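4-hydroxyphenylpyruvate dioxygenase (Pseudomonas putida, PDB 5HMQ) catalyses the dehydration of 3-dehydroshikimate to protocatechuate as a divalent-metal-dependent homodimer, joining a TIM-barrel dehydratase domain to a hydroxyphenylpyruvate dioxygenase-like domain without detected HPPD activity. Local coordinates at the interface of chains A and B. Sequence-based numbering; all coordinates share one arbitrary frame. Chains: chain A/B, 4-hydroxyphenylpyruvate dioxygenase.

Contact 1: the interface of chains A and B. Residues chain A 247-249; chain B 450-451, 453-454, 519.
B:Ser454 lies opposite the A:Phe247-A:Arg248 backbone, and its hydroxyl OG donates a hydrogen bond of 3.1 Å back to the carbonyl oxygen O of B:Pro451, within its own chain. With chi1 at 58° the OG sits between the backbone N and the carbonyl carbon, turned toward B:Pro451. The donor is tilted 34° from the carbonyl plane, and the C=O...OG angle is 116°. This bond links B:Pro451 to the 3-10 turn 452-454. In this patch no nitrogen or oxygen of one chain comes within bonding reach of the other, and the TIM-barrel domain of chain A meets the dioxygenase-like domain of chain B by apolar contact.

A:Phe247 carries that contact and loses 63 Å² of surface to the partner. Its CG is anti to the carbonyl carbon, presenting one ring face to chain B. B:Ser519 CB stands 3.3 Å from the ring centroid of A:Phe247, over its centre, a CH-pi arrangement. The backbone of B:Ser519 continues on the same side of the plane and beyond the rim, with its carbonyl oxygen O 3.5 Å from A:Phe247 CE2. At the rim, the methyl CD2 of B:Leu450 meets A:Phe247 CE1 at 3.6 Å, the two side chains crossing at about a right angle. Nearer the backbone, B:Pro451 CG touches A:Phe247 CB at 3.5 Å. The serine, leucine and proline carbons all lie on one side of the ring plane.

B:Ser519 immediately precedes the strand holding the magnesium ligand B:His523, and B:Leu450 ends the strand that holds B:His445. A:Phe247 follows the catalytic metal ligand A:Glu241 by six residues; the structure alone does not show any coupling between the metal sites. Farther along, A:Arg248 has an incomplete side chain, and the methyl CB of A:Ala249 faces the carboxylate OE1 of B:Glu453 at 4.3 Å.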
loop_
_atom_site.group_PDB
_atom_site.type_symbol
_atom_site.label_atom_id
_atom_site.label_comp_id
_atom_site.label_asym_id
_atom_site.label_seq_id
_atom_site.Cartn_x
_atom_site.Cartn_y
_atom_site.Cartn_z
ATOM N N PHE A 247 -6.596 -4.590 6.529
ATOM C CA PHE A 247 -6.640 -3.168 6.189
ATOM C C PHE A 247 -6.050 -2.923 4.799
ATOM O O PHE A 247 -4.981 -2.333 4.618
ATOM C CB PHE A 247 -5.944 -2.355 7.269
ATOM C CG PHE A 247 -6.767 -2.202 8.511
ATOM C CD1 PHE A 247 -7.709 -1.191 8.609
ATOM C CD2 PHE A 247 -6.629 -3.088 9.566
ATOM C CE1 PHE A 247 -8.482 -1.053 9.744
ATOM C CE2 PHE A 247 -7.400 -2.956 10.705
ATOM C CZ PHE A 247 -8.328 -1.937 10.794
ATOM N N ARG A 248 -6.797 -3.395 3.804
ATOM C CA ARG A 248 -6.695 -3.123 2.387
ATOM C C ARG A 248 -5.315 -3.316 1.778
ATOM O O ARG A 248 -4.452 -4.033 2.296
ATOM N N ALA A 249 -5.128 -2.636 0.643
ATOM C CA ALA A 249 -3.934 -2.756 -0.184
ATOM C C ALA A 249 -3.644 -4.217 -0.490
ATOM O O ALA A 249 -4.571 -5.016 -0.661
ATOM C CB ALA A 249 -2.730 -2.097 0.491
ATOM N N LEU B 450 -5.931 4.333 9.908
ATOM C CA LEU B 450 -5.974 3.510 8.709
ATOM C C LEU B 450 -4.667 3.608 7.933
ATOM O O LEU B 450 -3.967 4.622 8.018
ATOM C CB LEU B 450 -7.133 3.933 7.795
ATOM C CG LEU B 450 -8.545 3.828 8.376
ATOM C CD1 LEU B 450 -9.562 4.468 7.441
ATOM C CD2 LEU B 450 -8.905 2.378 8.651
ATOM N N PRO B 451 -4.305 2.569 7.177
ATOM C CA PRO B 451 -3.130 2.677 6.304
ATOM C C PRO B 451 -3.335 3.768 5.265
ATOM O O PRO B 451 -4.443 3.973 4.765
ATOM C CB PRO B 451 -3.035 1.290 5.656
ATOM C CG PRO B 451 -3.814 0.388 6.549
ATOM C CD PRO B 451 -4.917 1.232 7.115
ATOM N N GLU B 453 -2.552 3.978 2.216
ATOM C CA GLU B 453 -2.952 3.534 0.887
ATOM C C GLU B 453 -4.407 3.089 0.812
ATOM O O GLU B 453 -4.925 2.921 -0.298
ATOM C CB GLU B 453 -2.067 2.373 0.415
ATOM C CG GLU B 453 -0.613 2.457 0.850
ATOM C CD GLU B 453 -0.425 2.025 2.297
ATOM O OE1 GLU B 453 -1.224 1.189 2.771
ATOM O OE2 GLU B 453 0.488 2.542 2.971
ATOM N N SER B 454 -5.077 2.895 1.947
ATOM C CA SER B 454 -6.457 2.414 1.951
ATOM C C SER B 454 -7.456 3.470 2.405
ATOM O O SER B 454 -8.660 3.201 2.401
ATOM C CB SER B 454 -6.584 1.165 2.832
ATOM O OG SER B 454 -6.164 1.425 4.157
ATOM N N SER B 519 -3.626 -1.237 12.323
ATOM C CA SER B 519 -4.708 -0.281 12.191
ATOM C C SER B 519 -5.892 -0.730 13.039
ATOM O O SER B 519 -5.899 -1.821 13.613
ATOM C CB SER B 519 -5.104 -0.137 10.721
ATOM O OG SER B 519 -3.997 0.278 9.942
#

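Contact 2: the interface of chains A and B. Residues chain A 505-506, 508-509, 516; chain B 198, 210-211, 484, 486.
Helix 505-510 of the second VOC module of chain A packs against the C-terminal end of helix 204-211 in the TIM-barrel domain of chain B, with strand 484-489 of chain B alongside. B:Phe211 is inserted between A:Ile509 and A:Tyr516, and 80 Å² of its surface is hidden. Its ring atom CE1 meets A:Ile509 CG1 at 3.4 Å, the two side chains running past each other in opposite directions. The carbonyl oxygen O of A:Arg505 sits in the plane of the B:Phe211 ring, at its edge by CE1.

A:Tyr516 takes part in two edge-to-face pairs with different roles. Its CE1 edge points at the face of the B:His210 imidazole, 3.7 Å above that plane and offset toward the rim, with the planes 81° apart. Toward B:Phe211 it turns one face, with the ring tip CZ of B:Phe211 above the rim at the CG-CD1 bond and 3.8 Å from A:Tyr516 CD1, the planes inclined at 64°. The tyrosine CG is anti to the backbone N (chi1 166°), which puts the ring across both partners. B:Pro198 CG reaches the methyl CD1 of A:Ile509 at 3.9 Å, adding a further apolar contact to this isoleucine.

Polar contacts are slight. The side-chain amine NZ of B:Lys484, on a chain bent at several torsions, is modelled too close to the methyl CG2 of A:Ile509, so its weak hydrogen bond to the carbonyl oxygen O of A:Ile509 is itself doubtful. A:Arg505 extends from CG to NE across the helix end of chain B, and A:Arg505 CD passes 3.3 Å from B:His210 O, a carbonyl oxygen. Beyond the isoleucine, the guanidinium NH2 of B:Arg486 lies 3.3 Å from the amide oxygen OD1 of A:Asn506, which sits at the edge of the guanidinium and in its plane.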
loop_
_atom_site.group_PDB
_atom_site.type_symbol
_atom_site.label_atom_id
_atom_site.label_comp_id
_atom_site.label_asym_id
_atom_site.label_seq_id
_atom_site.Cartn_x
_atom_site.Cartn_y
_atom_site.Cartn_z
ATOM N N ARG A 505 1.872 9.837 -0.462
ATOM C CA ARG A 505 1.276 11.100 -0.877
ATOM C C ARG A 505 0.335 11.655 0.185
ATOM O O ARG A 505 0.227 12.875 0.358
ATOM C CB ARG A 505 0.536 10.924 -2.204
ATOM C CG ARG A 505 -0.456 9.776 -2.210
ATOM C CD ARG A 505 -1.124 9.640 -3.564
ATOM N NE ARG A 505 -2.427 8.991 -3.462
ATOM C CZ ARG A 505 -3.588 9.641 -3.493
ATOM N NH1 ARG A 505 -3.611 10.962 -3.620
ATOM N NH2 ARG A 505 -4.727 8.971 -3.395
ATOM N N ASN A 506 -0.360 10.773 0.902
ATOM C CA ASN A 506 -1.346 11.211 1.884
ATOM C C ASN A 506 -0.717 11.926 3.076
ATOM O O ASN A 506 -1.428 12.630 3.800
ATOM C CB ASN A 506 -2.169 10.007 2.347
ATOM C CG ASN A 506 -3.343 9.717 1.425
ATOM O OD1 ASN A 506 -3.959 10.635 0.879
ATOM N ND2 ASN A 506 -3.638 8.439 1.224
ATOM N N ALA A 508 1.939 14.114 2.549
ATOM C CA ALA A 508 2.057 15.445 1.964
ATOM C C ALA A 508 0.713 16.149 1.981
ATOM O O ALA A 508 0.650 17.380 2.094
ATOM C CB ALA A 508 2.598 15.360 0.537
ATOM N N ILE A 509 -0.369 15.376 1.880
ATOM C CA ILE A 509 -1.700 15.948 2.010
ATOM C C ILE A 509 -1.950 16.318 3.468
ATOM O O ILE A 509 -2.319 17.458 3.764
ATOM C CB ILE A 509 -2.758 14.969 1.458
ATOM C CG1 ILE A 509 -2.428 14.585 0.021
ATOM C CG2 ILE A 509 -4.144 15.577 1.412
ATOM C CD1 ILE A 509 -3.319 13.506 -0.534
ATOM N N TYR A 516 5.948 17.696 -3.266
ATOM C CA TYR A 516 5.986 16.251 -3.066
ATOM C C TYR A 516 6.422 15.615 -4.376
ATOM O O TYR A 516 5.828 15.883 -5.425
ATOM C CB TYR A 516 4.623 15.688 -2.640
ATOM C CG TYR A 516 4.529 14.168 -2.751
ATOM C CD1 TYR A 516 4.192 13.555 -3.959
ATOM C CD2 TYR A 516 4.773 13.346 -1.656
ATOM C CE1 TYR A 516 4.114 12.182 -4.074
ATOM C CE2 TYR A 516 4.690 11.965 -1.762
ATOM C CZ TYR A 516 4.358 11.390 -2.974
ATOM O OH TYR A 516 4.274 10.022 -3.091
ATOM N N PRO B 198 -7.325 16.449 -3.842
ATOM C CA PRO B 198 -7.311 17.462 -2.785
ATOM C C PRO B 198 -6.903 18.814 -3.341
ATOM O O PRO B 198 -6.135 18.910 -4.302
ATOM C CB PRO B 198 -6.269 16.927 -1.796
ATOM C CG PRO B 198 -5.348 16.121 -2.648
ATOM C CD PRO B 198 -6.230 15.476 -3.685
ATOM N N HIS B 210 0.443 13.232 -9.136
ATOM C CA HIS B 210 0.490 12.406 -7.940
ATOM C C HIS B 210 -0.797 12.352 -7.128
ATOM O O HIS B 210 -0.958 11.416 -6.339
ATOM C CB HIS B 210 1.614 12.884 -7.007
ATOM C CG HIS B 210 2.980 12.830 -7.619
ATOM N ND1 HIS B 210 3.624 11.645 -7.900
ATOM C CD2 HIS B 210 3.833 13.817 -7.980
ATOM C CE1 HIS B 210 4.811 11.904 -8.419
ATOM N NE2 HIS B 210 4.963 13.214 -8.478
ATOM N N PHE B 211 -1.711 13.313 -7.272
ATOM C CA PHE B 211 -2.817 13.425 -6.325
ATOM C C PHE B 211 -4.206 13.239 -6.921
ATOM O O PHE B 211 -5.195 13.491 -6.223
ATOM C CB PHE B 211 -2.735 14.758 -5.581
ATOM C CG PHE B 211 -1.515 14.879 -4.724
ATOM C CD1 PHE B 211 -1.505 14.345 -3.449
ATOM C CD2 PHE B 211 -0.371 15.494 -5.197
ATOM C CE1 PHE B 211 -0.382 14.433 -2.653
ATOM C CE2 PHE B 211 0.754 15.588 -4.403
ATOM C CZ PHE B 211 0.748 15.055 -3.128
ATOM N N LYS B 484 -3.757 19.511 8.653
ATOM C CA LYS B 484 -5.042 18.982 8.195
ATOM C C LYS B 484 -5.313 17.600 8.813
ATOM O O LYS B 484 -4.512 16.673 8.654
ATOM C CB LYS B 484 -5.054 18.857 6.652
ATOM C CG LYS B 484 -6.388 18.611 5.938
ATOM C CD LYS B 484 -6.579 17.203 5.563
ATOM C CE LYS B 484 -5.496 16.608 4.773
ATOM N NZ LYS B 484 -5.208 17.279 3.487
ATOM N N ARG B 486 -8.366 14.727 8.713
ATOM C CA ARG B 486 -9.605 14.408 8.009
ATOM C C ARG B 486 -10.597 13.684 8.908
ATOM O O ARG B 486 -10.223 12.945 9.820
ATOM C CB ARG B 486 -9.394 13.554 6.753
ATOM C CG ARG B 486 -8.545 14.133 5.645
ATOM C CD ARG B 486 -8.953 13.448 4.339
ATOM N NE ARG B 486 -7.852 12.874 3.577
ATOM C CZ ARG B 486 -8.024 12.159 2.468
ATOM N NH1 ARG B 486 -9.251 11.937 2.012
ATOM N NH2 ARG B 486 -6.980 11.664 1.818
#

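The C-alpha centres of contact 1 and contact 2 are about 15 Å apart, and the residues given for them do not overlap. The domains are paired in opposite senses: in contact 1 the barrel domain of chain A meets the second VOC module of chain B, whereas in contact 2 that module of chain A meets the barrel domain of chain B and also its VOC strand 484-489. The stretch between helix 505-510 and strand 520-527 serves both, from chain B in the first and chain A in the second. With their two-fold twins, these patches tie each dehydratase domain to the partner's C-terminal domain, consistent with the homodimer.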